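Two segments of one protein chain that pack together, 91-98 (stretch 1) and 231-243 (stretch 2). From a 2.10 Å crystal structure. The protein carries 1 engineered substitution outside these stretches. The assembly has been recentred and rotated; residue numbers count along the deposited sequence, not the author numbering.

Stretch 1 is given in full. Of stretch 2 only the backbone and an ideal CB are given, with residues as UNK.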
# COMPACT_ATOMS: atom_id res chain seq x y z
N ILE C 91 6.91 22.19 -11.35
CA ILE C 91 6.93 23.55 -11.92
C ILE C 91 7.19 24.58 -10.82
O ILE C 91 8.14 25.39 -10.95
CB ILE C 91 5.66 23.83 -12.73
CG1 ILE C 91 5.66 22.87 -13.92
CG2 ILE C 91 5.65 25.29 -13.20
CD1 ILE C 91 4.37 22.79 -14.62
N ASN C 92 6.45 24.46 -9.71
CA ASN C 92 6.64 25.30 -8.52
C ASN C 92 8.11 25.25 -8.06
O ASN C 92 8.73 26.34 -7.81
CB ASN C 92 5.64 24.86 -7.45
CG ASN C 92 5.71 25.70 -6.19
OD1 ASN C 92 6.11 26.80 -6.33
ND2 ASN C 92 5.01 25.35 -5.11
N LEU C 93 8.67 24.04 -7.91
CA LEU C 93 10.08 23.89 -7.50
C LEU C 93 11.04 24.68 -8.42
O LEU C 93 11.90 25.47 -7.95
CB LEU C 93 10.35 22.40 -7.51
CG LEU C 93 11.82 22.08 -7.25
CD1 LEU C 93 12.29 22.65 -5.93
CD2 LEU C 93 12.07 20.61 -7.33
N VAL C 94 10.92 24.54 -9.73
CA VAL C 94 11.82 25.26 -10.66
C VAL C 94 11.66 26.77 -10.50
O VAL C 94 12.67 27.42 -10.49
CB VAL C 94 11.53 24.87 -12.10
CG1 VAL C 94 12.34 25.74 -13.04
CG2 VAL C 94 11.75 23.37 -12.31
N LEU C 95 10.45 27.29 -10.47
CA LEU C 95 10.20 28.74 -10.28
C LEU C 95 10.93 29.26 -9.04
O LEU C 95 11.52 30.34 -9.14
CB LEU C 95 8.72 29.04 -10.15
CG LEU C 95 7.87 28.63 -11.36
CD1 LEU C 95 6.39 28.92 -11.01
CD2 LEU C 95 8.29 29.37 -12.61
N ASN C 96 10.89 28.53 -7.93
CA ASN C 96 11.54 28.95 -6.68
C ASN C 96 13.05 28.72 -6.76
O ASN C 96 13.80 29.51 -6.22
CB ASN C 96 10.98 28.17 -5.50
CG ASN C 96 9.65 28.71 -5.03
OD1 ASN C 96 9.63 29.65 -4.23
ND2 ASN C 96 8.56 28.10 -5.48
N ALA C 97 13.56 27.69 -7.41
CA ALA C 97 15.02 27.52 -7.42
C ALA C 97 15.66 28.52 -8.37
O ALA C 97 16.83 28.88 -8.21
CB ALA C 97 15.40 26.14 -7.85
N VAL C 98 14.96 28.91 -9.41
CA VAL C 98 15.62 29.65 -10.49
C VAL C 98 15.33 31.14 -10.44
O VAL C 98 16.16 31.84 -10.93
CB VAL C 98 15.25 29.07 -11.85
CG1 VAL C 98 15.85 29.85 -12.95
CG2 VAL C 98 15.78 27.68 -11.96
N UNK C 231 21.52 20.07 -7.00
CA UNK C 231 21.74 20.28 -5.55
C UNK C 231 20.86 21.46 -5.11
O UNK C 231 20.27 21.36 -4.05
CB UNK C 231 23.21 20.55 -5.24
N UNK C 232 20.72 22.50 -5.90
CA UNK C 232 19.79 23.59 -5.59
C UNK C 232 18.36 23.10 -5.63
O UNK C 232 17.61 23.47 -4.71
CB UNK C 232 19.97 24.75 -6.57
N UNK C 233 18.00 22.21 -6.55
CA UNK C 233 16.61 21.73 -6.56
C UNK C 233 16.32 20.87 -5.31
O UNK C 233 15.20 20.98 -4.75
CB UNK C 233 16.34 20.92 -7.83
N UNK C 234 17.28 20.05 -4.88
CA UNK C 234 17.13 19.19 -3.68
C UNK C 234 16.89 20.12 -2.49
O UNK C 234 16.07 19.83 -1.64
CB UNK C 234 18.36 18.31 -3.45
N UNK C 235 17.68 21.17 -2.37
CA UNK C 235 17.61 22.07 -1.21
C UNK C 235 16.23 22.77 -1.19
O UNK C 235 15.58 22.73 -0.18
CB UNK C 235 18.74 23.10 -1.26
N UNK C 236 15.77 23.31 -2.31
CA UNK C 236 14.48 24.01 -2.42
C UNK C 236 13.31 23.05 -2.21
O UNK C 236 12.29 23.46 -1.57
CB UNK C 236 14.36 24.69 -3.79
N UNK C 237 13.40 21.82 -2.70
CA UNK C 237 12.31 20.85 -2.52
C UNK C 237 12.13 20.51 -1.03
O UNK C 237 10.97 20.45 -0.58
CB UNK C 237 12.59 19.58 -3.32
N UNK C 238 13.22 20.32 -0.32
CA UNK C 238 13.25 20.06 1.15
C UNK C 238 12.67 21.30 1.87
O UNK C 238 11.77 21.17 2.68
CB UNK C 238 14.67 19.77 1.63
N UNK C 239 13.15 22.50 1.54
CA UNK C 239 12.81 23.76 2.24
C UNK C 239 11.33 24.11 2.01
O UNK C 239 10.70 24.56 2.93
CB UNK C 239 13.70 24.90 1.76
N UNK C 240 10.80 23.86 0.82
CA UNK C 240 9.40 24.19 0.46
C UNK C 240 8.41 23.08 0.82
O UNK C 240 7.22 23.31 0.75
CB UNK C 240 9.30 24.48 -1.04
N UNK C 241 8.92 21.90 1.11
CA UNK C 241 8.08 20.74 1.47
C UNK C 241 7.38 20.15 0.28
O UNK C 241 6.23 19.66 0.49
CB UNK C 241 7.04 21.14 2.52
N UNK C 242 8.03 20.10 -0.90
CA UNK C 242 7.37 19.68 -2.16
C UNK C 242 7.66 18.22 -2.51
O UNK C 242 7.10 17.75 -3.53
CB UNK C 242 7.82 20.58 -3.32
N UNK C 243 8.56 17.53 -1.80
CA UNK C 243 8.84 16.11 -2.03
C UNK C 243 7.60 15.23 -1.88
O UNK C 243 6.66 15.58 -1.16
CB UNK C 243 9.92 15.63 -1.06

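Two helices cross here at 112° between their N-to-C directions, their axes 9.4 Å apart at closest approach. The visible stretch offers mostly carbon: Leu93 and Ala97, with Asn92 and Asn96 beside them.

Position 231 has nothing of stretch 1 within reach, so stretch 1 does not restrict it. It is Gln231.

At position 232 CA-to-CB points sideways, and the ideal CB lies 4.9 Å from Ala97 CB. A long side chain could run along the edge of the contact, near the carbonyl of Ala97. Polar or apolar would serve. It is Gln232. Its OE1 does not bond to stretch 1 directly; a water 2.6 Å from Gln232 OE1 donates to it and also donates to Ala97 O, 3.2 Å from the water.

Position 233 also points sideways, but its ideal CB is 4.3 Å from Leu93 CD2 and 5.3 Å from Ala97 CB. This calls for an apolar side chain that can bend inward, such as leucine, isoleucine or methionine. It is Leu233, with chi1 m and chi2 t. Its CD2 reaches 3.8 Å from Ala97 CB and 4.0 Å from Leu93 CG.

Position 234 points away, and many residues would fit; it is Val234. Position 235 points sideways with no stretch 1 atom near its ideal CB. It is Trp235, which makes no contact here.

Position 236 points toward stretch 1. Its ideal CB is 3.6 Å from Leu93 CD1 and 4.4 Å from Ala97 CB. The small side chain of Ala97 leaves its backbone approachable, so a flat ring or a long apolar chain would suit. It is Trp236, chi1 m. The ring lays one face against Ala97 CA, which sits 3.9 Å from the centroid of the Trp236 five-membered ring in a CH-pi contact. Asn96 O lies over the same face. The water that bridges Gln232 and Ala97 also accepts from Trp236 NE1, 3.1 Å away.

At position 237 the backbones are close: its CA is 6.2 Å from Leu93 CA. The ideal CB is 4.0 Å from Leu93 CD1, so a small apolar residue fits well. It is Ala237, and its CB packs on that methyl.

Positions 238 and 239 are out of reach, and stretch 1 sets no preference. They are Asn238 and Ala239.

Position 240 points toward stretch 1, but nothing lies within 5.5 Å of its ideal CB. A longer side chain is needed to close the gap. It is Leu240, whose CD1 comes 3.6 Å from Asn96 CB.

Position 241 has phi 75°, a positive value that favours glycine. Asparagine is a common alternative. It is Gly241, the first residue to leave helical angles.

Position 242 again points toward stretch 1, its ideal CB 5.2 Å from Leu93 CB. A medium-sized apolar side chain would fill the space. It is Leu242. Its CD1 lies 3.8 Å from Leu93 CB, and its CD2 lies 3.9 Å from Asn92 ND2.

Position 243 is out of reach and is Thr243, whose hydroxyl bonds elsewhere in the structure.

Stretch 2, residues 231-243: QQLVWWANALGLT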
# COMPACT_ATOMS: atom_id res chain seq x y z
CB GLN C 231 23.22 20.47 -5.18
CG GLN C 231 24.03 19.16 -5.15
CD GLN C 231 23.42 17.97 -4.39
OE1 GLN C 231 23.51 16.81 -4.79
NE2 GLN C 231 22.75 18.21 -3.29
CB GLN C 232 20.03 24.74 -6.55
CG GLN C 232 21.43 25.36 -6.36
CD GLN C 232 21.60 26.40 -7.45
OE1 GLN C 232 20.72 27.21 -7.64
NE2 GLN C 232 22.59 26.28 -8.31
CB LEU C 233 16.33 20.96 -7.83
CG LEU C 233 16.42 21.74 -9.14
CD1 LEU C 233 16.48 20.72 -10.23
CD2 LEU C 233 15.21 22.64 -9.32
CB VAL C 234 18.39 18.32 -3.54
CG1 VAL C 234 18.51 17.68 -2.14
CG2 VAL C 234 18.44 17.20 -4.61
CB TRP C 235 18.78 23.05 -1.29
CG TRP C 235 18.87 23.87 -0.05
CD1 TRP C 235 19.74 23.66 0.99
CD2 TRP C 235 18.07 25.06 0.27
NE1 TRP C 235 19.56 24.66 1.92
CE2 TRP C 235 18.54 25.51 1.53
CE3 TRP C 235 17.08 25.81 -0.40
CZ2 TRP C 235 17.96 26.63 2.17
CZ3 TRP C 235 16.50 26.89 0.22
CH2 TRP C 235 16.95 27.31 1.49
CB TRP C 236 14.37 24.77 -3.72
CG TRP C 236 15.10 26.08 -3.65
CD1 TRP C 236 16.30 26.36 -4.21
CD2 TRP C 236 14.60 27.30 -3.08
NE1 TRP C 236 16.61 27.65 -3.93
CE2 TRP C 236 15.63 28.25 -3.20
CE3 TRP C 236 13.50 27.61 -2.27
CZ2 TRP C 236 15.52 29.55 -2.72
CZ3 TRP C 236 13.37 28.90 -1.80
CH2 TRP C 236 14.37 29.86 -2.03
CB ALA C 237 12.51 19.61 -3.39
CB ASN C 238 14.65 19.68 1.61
CG ASN C 238 14.70 19.56 3.13
OD1 ASN C 238 13.97 18.74 3.65
ND2 ASN C 238 15.39 20.47 3.83
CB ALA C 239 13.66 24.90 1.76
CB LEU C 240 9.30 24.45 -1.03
CG LEU C 240 10.04 25.70 -1.51
CD1 LEU C 240 10.18 25.61 -3.04
CD2 LEU C 240 9.26 26.94 -1.16
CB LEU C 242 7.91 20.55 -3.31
CG LEU C 242 7.39 21.96 -3.35
CD1 LEU C 242 8.10 22.75 -4.45
CD2 LEU C 242 5.88 21.87 -3.59
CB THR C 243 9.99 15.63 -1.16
OG1 THR C 243 9.66 15.97 0.19
CG2 THR C 243 11.28 16.32 -1.55
O HOH W 1 18.93 28.03 -5.91
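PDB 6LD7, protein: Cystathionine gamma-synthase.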